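Local atomic coordinates of TqaA (Penicillium aethiopicum, PDB entry 5DLK), a protein that is a fungal nonribosomal peptide synthetase whose terminal condensation-like domain, the part present in this chain, probably macrocyclises the peptide delivered on a phosphopantetheine arm. Residues 59-64 with 414-419; 65-70 with 173-178. One frame throughout, in Å; residues are numbered along the deposited sequence.

Contact 1 (59-64 with 414-419); sequences HVFIKR and ARFDPL. With EDO (1,2-ethanediol), chain E.
R64 has CG beside its backbone N, anti to the carbonyl carbon (chi1 -74°), and its chain runs extended from there to NE, the guanidinium coming to lie against L419. F416 has CG anti to its own N (chi1 176°), and its ring lies side by side with the R64 chain, CE1 being 4.0 Å from R64 CD. The same CE1 meets the edge of the F61 ring, near its plane, at CD1 (4.5 Å). L419 CD1 sits over one guanidinium face, offset toward the rim and 3.5 Å from R64 NH2. Within the guanidinium plane, R64 NH1 donates to V60 O (2.9 Å), tying the group back to the last turns of helix 56-63, while NE forms a salt bridge with E421, which also accepts L419 N. The backbones join once, D417 N to R64 O at 2.9 Å (N-H...O 148°), in the carbonyl plane, holding that helix end against the chain leaving strand 407-415 of this condensation-like domain. A 1,2-ethanediol, probably from the crystallisation liquor, accepts F416 N on O2 and donates from O1 to F416 O. An alanine in place of R64 would probably leave E421 without its charged mate and V60 O without this donor, and open a gap under L419. The contact therefore combines one main-chain bond with a guanidinium fixed by carbonyl and carboxylate while a leucine packs on its face.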
ATOM      1  N   HIS A  59      -1.419 -10.028  -0.660  1.00 15.81           N
ATOM      2  CA  HIS A  59      -1.991 -10.886   0.379  1.00 17.66           C
ATOM      3  C   HIS A  59      -1.946 -10.258   1.770  1.00 18.72           C
ATOM      4  O   HIS A  59      -2.850 -10.461   2.585  1.00 18.82           O
ATOM      5  CB  HIS A  59      -1.255 -12.227   0.398  1.00 21.84           C
ATOM      6  CG  HIS A  59      -2.056 -13.350   0.972  1.00 27.08           C
ATOM      7  ND1 HIS A  59      -1.490 -14.547   1.353  1.00 30.37           N
ATOM      8  CD2 HIS A  59      -3.383 -13.462   1.232  1.00 31.92           C
ATOM      9  CE1 HIS A  59      -2.431 -15.350   1.817  1.00 32.35           C
ATOM     10  NE2 HIS A  59      -3.588 -14.714   1.757  1.00 30.68           N
ATOM     11  N   VAL A  60      -0.881  -9.517   2.060  1.00 16.76           N
ATOM     12  CA  VAL A  60      -0.805  -8.778   3.326  1.00 15.61           C
ATOM     13  C   VAL A  60      -2.038  -7.909   3.492  1.00 16.04           C
ATOM     14  O   VAL A  60      -2.707  -7.930   4.534  1.00 16.69           O
ATOM     15  CB  VAL A  60       0.460  -7.885   3.398  1.00 16.85           C
ATOM     16  CG1 VAL A  60       0.325  -6.803   4.491  1.00 16.10           C
ATOM     17  CG2 VAL A  60       1.684  -8.744   3.632  1.00 20.44           C
ATOM     18  N   PHE A  61      -2.347  -7.143   2.455  1.00 16.72           N
ATOM     19  CA  PHE A  61      -3.478  -6.220   2.547  1.00 15.70           C
ATOM     20  C   PHE A  61      -4.811  -6.958   2.604  1.00 16.62           C
ATOM     21  O   PHE A  61      -5.708  -6.559   3.336  1.00 17.13           O
ATOM     22  CB  PHE A  61      -3.450  -5.240   1.372  1.00 16.26           C
ATOM     23  CG  PHE A  61      -2.407  -4.176   1.510  1.00 17.18           C
ATOM     24  CD1 PHE A  61      -2.388  -3.357   2.628  1.00 19.10           C
ATOM     25  CD2 PHE A  61      -1.427  -4.002   0.534  1.00 15.74           C
ATOM     26  CE1 PHE A  61      -1.419  -2.372   2.783  1.00 20.75           C
ATOM     27  CE2 PHE A  61      -0.449  -3.014   0.673  1.00 18.79           C
ATOM     28  CZ  PHE A  61      -0.446  -2.193   1.813  1.00 18.33           C
ATOM     29  N   ILE A  62      -4.954  -8.026   1.829  1.00 16.64           N
ATOM     30  CA  ILE A  62      -6.218  -8.775   1.827  1.00 15.24           C
ATOM     31  C   ILE A  62      -6.500  -9.402   3.190  1.00 20.34           C
ATOM     32  O   ILE A  62      -7.625  -9.307   3.716  1.00 18.55           O
ATOM     33  CB  ILE A  62      -6.222  -9.852   0.708  1.00 17.43           C
ATOM     34  CG1 ILE A  62      -6.263  -9.138  -0.646  1.00 19.34           C
ATOM     35  CG2 ILE A  62      -7.415 -10.779   0.866  1.00 20.82           C
ATOM     36  CD1 ILE A  62      -5.989 -10.032  -1.844  1.00 20.01           C
ATOM     37  N   LYS A  63      -5.464  -9.979   3.804  1.00 17.83           N
ATOM     38  CA  LYS A  63      -5.629 -10.619   5.098  1.00 17.45           C
ATOM     39  C   LYS A  63      -6.021  -9.633   6.180  1.00 18.01           C
ATOM     40  O   LYS A  63      -6.606 -10.016   7.192  1.00 24.20           O
ATOM     41  CB  LYS A  63      -4.334 -11.318   5.537  1.00 22.09           C
ATOM     42  CG  LYS A  63      -4.040 -12.651   4.882  1.00 28.48           C
ATOM     43  CD  LYS A  63      -2.809 -13.253   5.597  1.00 33.96           C
ATOM     44  CE  LYS A  63      -2.324 -14.545   4.974  1.00 45.77           C
ATOM     45  NZ  LYS A  63      -3.404 -15.584   4.928  1.00 47.44           N
ATOM     46  N   ARG A  64      -5.673  -8.369   5.972  1.00 18.10           N
ATOM     47  CA  ARG A  64      -5.945  -7.319   6.945  1.00 19.00           C
ATOM     48  C   ARG A  64      -7.217  -6.516   6.613  1.00 21.05           C
ATOM     49  O   ARG A  64      -7.507  -5.474   7.236  1.00 20.23           O
ATOM     50  CB  ARG A  64      -4.726  -6.404   7.046  1.00 17.04           C
ATOM     51  CG  ARG A  64      -3.571  -7.104   7.817  1.00 17.00           C
ATOM     52  CD  ARG A  64      -2.195  -6.533   7.515  1.00 19.43           C
ATOM     53  NE  ARG A  64      -1.165  -7.323   8.207  1.00 19.23           N
ATOM     54  CZ  ARG A  64      -0.733  -8.526   7.821  1.00 22.05           C
ATOM     55  NH1 ARG A  64      -1.240  -9.139   6.744  1.00 17.12           N
ATOM     56  NH2 ARG A  64       0.197  -9.148   8.539  1.00 19.99           N
ATOM     57  N   ALA A 414     -12.195   4.111   5.242  1.00 21.10           N
ATOM     58  CA  ALA A 414     -11.110   3.127   5.155  1.00 20.90           C
ATOM     59  C   ALA A 414     -11.145   2.094   6.292  1.00 22.87           C
ATOM     60  O   ALA A 414     -11.468   2.415   7.440  1.00 24.29           O
ATOM     61  CB  ALA A 414      -9.763   3.849   5.131  1.00 24.11           C
ATOM     62  N   ARG A 415     -10.829   0.849   5.944  1.00 18.19           N
ATOM     63  CA  ARG A 415     -10.669  -0.246   6.893  1.00 18.72           C
ATOM     64  C   ARG A 415      -9.229  -0.752   6.774  1.00 19.66           C
ATOM     65  O   ARG A 415      -8.682  -0.805   5.668  1.00 17.60           O
ATOM     66  CB  ARG A 415     -11.626  -1.404   6.603  1.00 19.03           C
ATOM     67  CG  ARG A 415     -13.107  -1.007   6.492  1.00 20.74           C
ATOM     68  CD  ARG A 415     -13.557  -0.239   7.710  1.00 21.90           C
ATOM     69  NE  ARG A 415     -13.547  -1.046   8.923  1.00 23.67           N
ATOM     70  CZ  ARG A 415     -13.906  -0.573  10.114  1.00 28.64           C
ATOM     71  NH1 ARG A 415     -14.318   0.681  10.224  1.00 29.52           N
ATOM     72  NH2 ARG A 415     -13.860  -1.347  11.189  1.00 31.80           N
ATOM     73  N   PHE A 416      -8.652  -1.132   7.909  1.00 19.79           N
ATOM     74  CA  PHE A 416      -7.302  -1.718   7.953  1.00 19.47           C
ATOM     75  C   PHE A 416      -7.101  -2.301   9.334  1.00 17.50           C
ATOM     76  O   PHE A 416      -7.174  -1.580  10.321  1.00 19.52           O
ATOM     77  CB  PHE A 416      -6.223  -0.674   7.653  1.00 18.92           C
ATOM     78  CG  PHE A 416      -4.812  -1.208   7.789  1.00 18.31           C
ATOM     79  CD1 PHE A 416      -4.334  -2.152   6.901  1.00 17.89           C
ATOM     80  CD2 PHE A 416      -3.982  -0.770   8.822  1.00 21.58           C
ATOM     81  CE1 PHE A 416      -3.020  -2.660   7.011  1.00 20.55           C
ATOM     82  CE2 PHE A 416      -2.666  -1.264   8.937  1.00 18.91           C
ATOM     83  CZ  PHE A 416      -2.195  -2.208   8.035  1.00 21.25           C
ATOM     84  N   ASP A 417      -6.835  -3.599   9.412  1.00 20.17           N
ATOM     85  CA  ASP A 417      -6.701  -4.258  10.711  1.00 21.63           C
ATOM     86  C   ASP A 417      -5.464  -5.142  10.771  1.00 19.52           C
ATOM     87  O   ASP A 417      -5.477  -6.256  10.268  1.00 17.73           O
ATOM     88  CB  ASP A 417      -7.951  -5.082  11.010  1.00 22.92           C
ATOM     89  CG  ASP A 417      -9.176  -4.213  11.170  1.00 23.65           C
ATOM     90  OD1 ASP A 417      -9.267  -3.522  12.197  1.00 25.32           O
ATOM     91  OD2 ASP A 417     -10.009  -4.222  10.256  1.00 28.54           O
ATOM     92  N   PRO A 418      -4.391  -4.634  11.394  1.00 19.69           N
ATOM     93  CA  PRO A 418      -3.134  -5.384  11.527  1.00 17.89           C
ATOM     94  C   PRO A 418      -3.326  -6.747  12.181  1.00 20.79           C
ATOM     95  O   PRO A 418      -4.284  -6.949  12.930  1.00 19.35           O
ATOM     96  CB  PRO A 418      -2.273  -4.486  12.440  1.00 17.85           C
ATOM     97  CG  PRO A 418      -2.816  -3.119  12.272  1.00 21.93           C
ATOM     98  CD  PRO A 418      -4.315  -3.295  12.002  1.00 16.50           C
ATOM     99  N   LEU A 419      -2.397  -7.661  11.925  1.00 20.40           N
ATOM    100  CA  LEU A 419      -2.401  -8.944  12.600  1.00 19.12           C
ATOM    101  C   LEU A 419      -1.492  -8.864  13.845  1.00 19.28           C
ATOM    102  O   LEU A 419      -1.844  -8.193  14.815  1.00 23.68           O
ATOM    103  CB  LEU A 419      -1.978 -10.045  11.630  1.00 21.45           C
ATOM    104  CG  LEU A 419      -2.848 -10.050  10.358  1.00 26.04           C
ATOM    105  CD1 LEU A 419      -2.463 -11.179   9.394  1.00 26.30           C
ATOM    106  CD2 LEU A 419      -4.334 -10.117  10.736  1.00 23.54           C
TER
HETATM  107  C1  EDO E 501      -9.040   0.786  11.503  1.00 29.74           C
HETATM  108  O1  EDO E 501      -7.914   0.988  10.615  1.00 21.05           O
HETATM  109  C2  EDO E 501     -10.331   0.392  10.763  1.00 30.65           C
HETATM  110  O2  EDO E 501     -10.257  -0.939  10.209  1.00 23.15           O

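Contact 2 (65-70 with 173-178)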
ATOM      1  N   GLY A  65      -7.979  -7.011   5.640  1.00 19.08           N
ATOM      2  CA  GLY A  65      -9.266  -6.400   5.316  1.00 20.76           C
ATOM      3  C   GLY A  65      -9.111  -4.970   4.841  1.00 20.71           C
ATOM      4  O   GLY A  65      -9.962  -4.116   5.124  1.00 22.19           O
ATOM      5  N   THR A  66      -8.023  -4.702   4.117  1.00 18.47           N
ATOM      6  CA  THR A  66      -7.682  -3.335   3.751  1.00 15.70           C
ATOM      7  C   THR A  66      -8.559  -2.913   2.577  1.00 19.12           C
ATOM      8  O   THR A  66      -8.441  -3.436   1.476  1.00 19.06           O
ATOM      9  CB  THR A  66      -6.197  -3.197   3.396  1.00 21.16           C
ATOM     10  OG1 THR A  66      -5.435  -3.963   4.334  1.00 18.81           O
ATOM     11  CG2 THR A  66      -5.749  -1.732   3.493  1.00 17.18           C
ATOM     12  N   PHE A  67      -9.456  -1.966   2.835  1.00 19.16           N
ATOM     13  CA  PHE A  67     -10.551  -1.690   1.910  1.00 18.47           C
ATOM     14  C   PHE A  67     -10.913  -0.218   2.041  1.00 19.40           C
ATOM     15  O   PHE A  67     -11.066   0.292   3.155  1.00 20.41           O
ATOM     16  CB  PHE A  67     -11.713  -2.613   2.258  1.00 20.33           C
ATOM     17  CG  PHE A  67     -12.867  -2.584   1.289  1.00 18.82           C
ATOM     18  CD1 PHE A  67     -12.673  -2.802  -0.070  1.00 23.10           C
ATOM     19  CD2 PHE A  67     -14.164  -2.428   1.774  1.00 23.55           C
ATOM     20  CE1 PHE A  67     -13.779  -2.815  -0.955  1.00 21.35           C
ATOM     21  CE2 PHE A  67     -15.265  -2.432   0.909  1.00 26.41           C
ATOM     22  CZ  PHE A  67     -15.065  -2.621  -0.456  1.00 23.27           C
ATOM     23  N   HIS A  68     -10.987   0.475   0.912  1.00 18.72           N
ATOM     24  CA  HIS A  68     -11.221   1.913   0.908  1.00 17.97           C
ATOM     25  C   HIS A  68     -12.435   2.273   0.078  1.00 19.97           C
ATOM     26  O   HIS A  68     -12.743   1.603  -0.907  1.00 19.63           O
ATOM     27  CB  HIS A  68     -10.027   2.666   0.330  1.00 19.38           C
ATOM     28  CG  HIS A  68      -8.882   2.807   1.287  1.00 23.36           C
ATOM     29  ND1 HIS A  68      -8.165   1.727   1.752  1.00 23.33           N
ATOM     30  CD2 HIS A  68      -8.344   3.902   1.872  1.00 24.29           C
ATOM     31  CE1 HIS A  68      -7.231   2.153   2.589  1.00 24.20           C
ATOM     32  NE2 HIS A  68      -7.309   3.470   2.668  1.00 23.11           N
ATOM     33  N   SER A  69     -13.103   3.344   0.492  1.00 21.81           N
ATOM     34  CA  SER A  69     -14.085   4.025  -0.345  1.00 22.10           C
ATOM     35  C   SER A  69     -13.558   5.425  -0.591  1.00 19.44           C
ATOM     36  O   SER A  69     -13.486   6.232   0.339  1.00 22.38           O
ATOM     37  CB  SER A  69     -15.455   4.083   0.339  1.00 24.30           C
ATOM     38  OG  SER A  69     -16.399   4.725  -0.511  1.00 23.59           O
ATOM     39  N   TYR A  70     -13.187   5.715  -1.835  1.00 21.96           N
ATOM     40  CA  TYR A  70     -12.720   7.043  -2.192  1.00 17.48           C
ATOM     41  C   TYR A  70     -13.919   7.864  -2.679  1.00 22.02           C
ATOM     42  O   TYR A  70     -14.549   7.512  -3.671  1.00 22.50           O
ATOM     43  CB  TYR A  70     -11.633   6.972  -3.256  1.00 21.15           C
ATOM     44  CG  TYR A  70     -10.327   6.432  -2.706  1.00 20.99           C
ATOM     45  CD1 TYR A  70      -9.630   7.142  -1.739  1.00 24.42           C
ATOM     46  CD2 TYR A  70      -9.804   5.220  -3.144  1.00 21.78           C
ATOM     47  CE1 TYR A  70      -8.441   6.660  -1.217  1.00 25.59           C
ATOM     48  CE2 TYR A  70      -8.602   4.729  -2.629  1.00 25.26           C
ATOM     49  CZ  TYR A  70      -7.933   5.462  -1.663  1.00 23.33           C
ATOM     50  OH  TYR A  70      -6.732   5.013  -1.133  1.00 25.05           O
ATOM     51  N   THR A 173     -18.600   7.341  -5.321  1.00 23.72           N
ATOM     52  CA  THR A 173     -17.591   6.579  -4.572  1.00 24.02           C
ATOM     53  C   THR A 173     -16.989   5.436  -5.389  1.00 24.52           C
ATOM     54  O   THR A 173     -17.627   4.829  -6.260  1.00 22.38           O
ATOM     55  CB  THR A 173     -18.152   6.021  -3.237  1.00 20.77           C
ATOM     56  OG1 THR A 173     -18.864   4.800  -3.457  1.00 26.61           O
ATOM     57  CG2 THR A 173     -19.080   7.052  -2.562  1.00 21.47           C
ATOM     58  N   ILE A 174     -15.718   5.172  -5.104  1.00 22.04           N
ATOM     59  CA  ILE A 174     -14.975   4.109  -5.742  1.00 20.35           C
ATOM     60  C   ILE A 174     -14.466   3.205  -4.630  1.00 22.17           C
ATOM     61  O   ILE A 174     -13.684   3.656  -3.802  1.00 22.02           O
ATOM     62  CB  ILE A 174     -13.798   4.680  -6.567  1.00 27.66           C
ATOM     63  CG1 ILE A 174     -14.267   5.906  -7.364  1.00 27.63           C
ATOM     64  CG2 ILE A 174     -13.159   3.606  -7.439  1.00 27.31           C
ATOM     65  CD1 ILE A 174     -13.152   6.687  -8.056  1.00 32.77           C
ATOM     66  N   GLN A 175     -14.938   1.964  -4.581  1.00 21.96           N
ATOM     67  CA  GLN A 175     -14.469   1.018  -3.575  1.00 21.07           C
ATOM     68  C   GLN A 175     -13.330   0.207  -4.168  1.00 21.16           C
ATOM     69  O   GLN A 175     -13.303  -0.047  -5.367  1.00 18.07           O
ATOM     70  CB  GLN A 175     -15.600   0.116  -3.086  1.00 22.44           C
ATOM     71  CG  GLN A 175     -16.621   0.876  -2.257  1.00 22.54           C
ATOM     72  CD  GLN A 175     -17.714  -0.006  -1.712  1.00 21.72           C
ATOM     73  OE1 GLN A 175     -17.712  -1.223  -1.914  1.00 23.34           O
ATOM     74  NE2 GLN A 175     -18.664   0.606  -1.015  1.00 22.72           N
ATOM     75  N   ILE A 176     -12.368  -0.170  -3.332  1.00 19.57           N
ATOM     76  CA  ILE A 176     -11.167  -0.808  -3.855  1.00 20.21           C
ATOM     77  C   ILE A 176     -10.377  -1.450  -2.704  1.00 19.52           C
ATOM     78  O   ILE A 176     -10.316  -0.921  -1.591  1.00 18.15           O
ATOM     79  CB  ILE A 176     -10.294   0.219  -4.651  1.00 19.33           C
ATOM     80  CG1 ILE A 176      -9.086  -0.457  -5.322  1.00 17.99           C
ATOM     81  CG2 ILE A 176      -9.891   1.411  -3.783  1.00 18.18           C
ATOM     82  CD1 ILE A 176      -8.344   0.457  -6.308  1.00 21.47           C
ATOM     83  N   SER A 177      -9.786  -2.604  -2.994  1.00 19.78           N
ATOM     84  CA  SER A 177      -8.895  -3.298  -2.067  1.00 18.67           C
ATOM     85  C   SER A 177      -7.469  -2.754  -2.228  1.00 17.79           C
ATOM     86  O   SER A 177      -7.041  -2.451  -3.335  1.00 17.32           O
ATOM     87  CB  SER A 177      -8.934  -4.813  -2.339  1.00 20.24           C
ATOM     88  OG  SER A 177      -7.868  -5.477  -1.677  1.00 21.96           O
ATOM     89  N   HIS A 178      -6.715  -2.637  -1.134  1.00 17.88           N
ATOM     90  CA  HIS A 178      -5.346  -2.126  -1.224  1.00 14.85           C
ATOM     91  C   HIS A 178      -4.441  -3.106  -2.007  1.00 16.15           C
ATOM     92  O   HIS A 178      -3.333  -2.759  -2.407  1.00 18.38           O
ATOM     93  CB  HIS A 178      -4.811  -1.843   0.200  1.00 17.46           C
ATOM     94  CG  HIS A 178      -3.739  -0.799   0.279  1.00 16.78           C
ATOM     95  ND1 HIS A 178      -2.836  -0.551  -0.746  1.00 18.47           N
ATOM     96  CD2 HIS A 178      -3.407   0.068   1.265  1.00 18.01           C
ATOM     97  CE1 HIS A 178      -2.012   0.409  -0.388  1.00 18.89           C
ATOM     98  NE2 HIS A 178      -2.326   0.798   0.841  1.00 20.84           N
TER
HETATM   99  O   HOH W   1      -8.497  -6.030   0.741  1.00 20.48           O
HETATM  100  O   HOH W   2      -7.952  -0.277  -0.075  1.00 20.10           O
HETATM  101  O   HOH W   3     -18.796   3.508  -0.987  1.00 26.25           O
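H68 and I176 exchange both backbone bonds of an antiparallel hydrogen-bonded pair: H68 N to I176 O measures 2.9 Å and is nearly straight (169°), and I176 N to H68 O is 3.0 Å. Y70 and I174 repeat the pattern, with Y70 N to I174 O at 2.9 Å. Past the strand end, H178 N still reaches T66 O (3.2 Å), though it stands well above the carbonyl plane. H178, delivered by the end of strand 169-177, is the histidine of the condensation-domain HxxxDG motif, consistent with a place at the active site. A water links S69 OG, T173 OG1 and Q175 NE2; S69 OG also bonds to N71 and Q175 NE2 to D144. T66 CG2 lies in the plane of the H178 ring at its edge. The F67 rim takes Q175 OE1 3.3 Å from CZ, with ring and amide planes 79° apart. On the sheet face shared by H68, Y70, I174 and I176, Y70 CE2 touches I176 CG2 at 3.7 Å. The pair sits inside a mixed sheet, strand 407-415 flanking 67-75 and strand 158-163 flanking 169-177; W140 of helix 132-144 packs against F67, S69 and Q175, while F190 of helix 186-197 meets Y70 edge-to-face.

In the fold
Contact 2 is core: all its touching residues are buried, and a ladder of backbone bonds dominates it. Contact 1 is only partly buried, has a single backbone bond across it, and relies on a guanidinium with its carboxylate and leucine partners. The two share a sheet, since strands 67-75 and 407-415 are neighbours, joined by R415 N to F67 O. Helix 56-63 leads into strand 67-75 through a Schellman motif with G65 at positive phi, and F61 O accepts T66 OG1. F61 of contact 1 also stacks on H178 of contact 2, close to G183, a phosphopantetheine-binding residue. Beyond strand 407-415, F416 and P418 pack on strands 265-272 and 433-440 of the second large sheet.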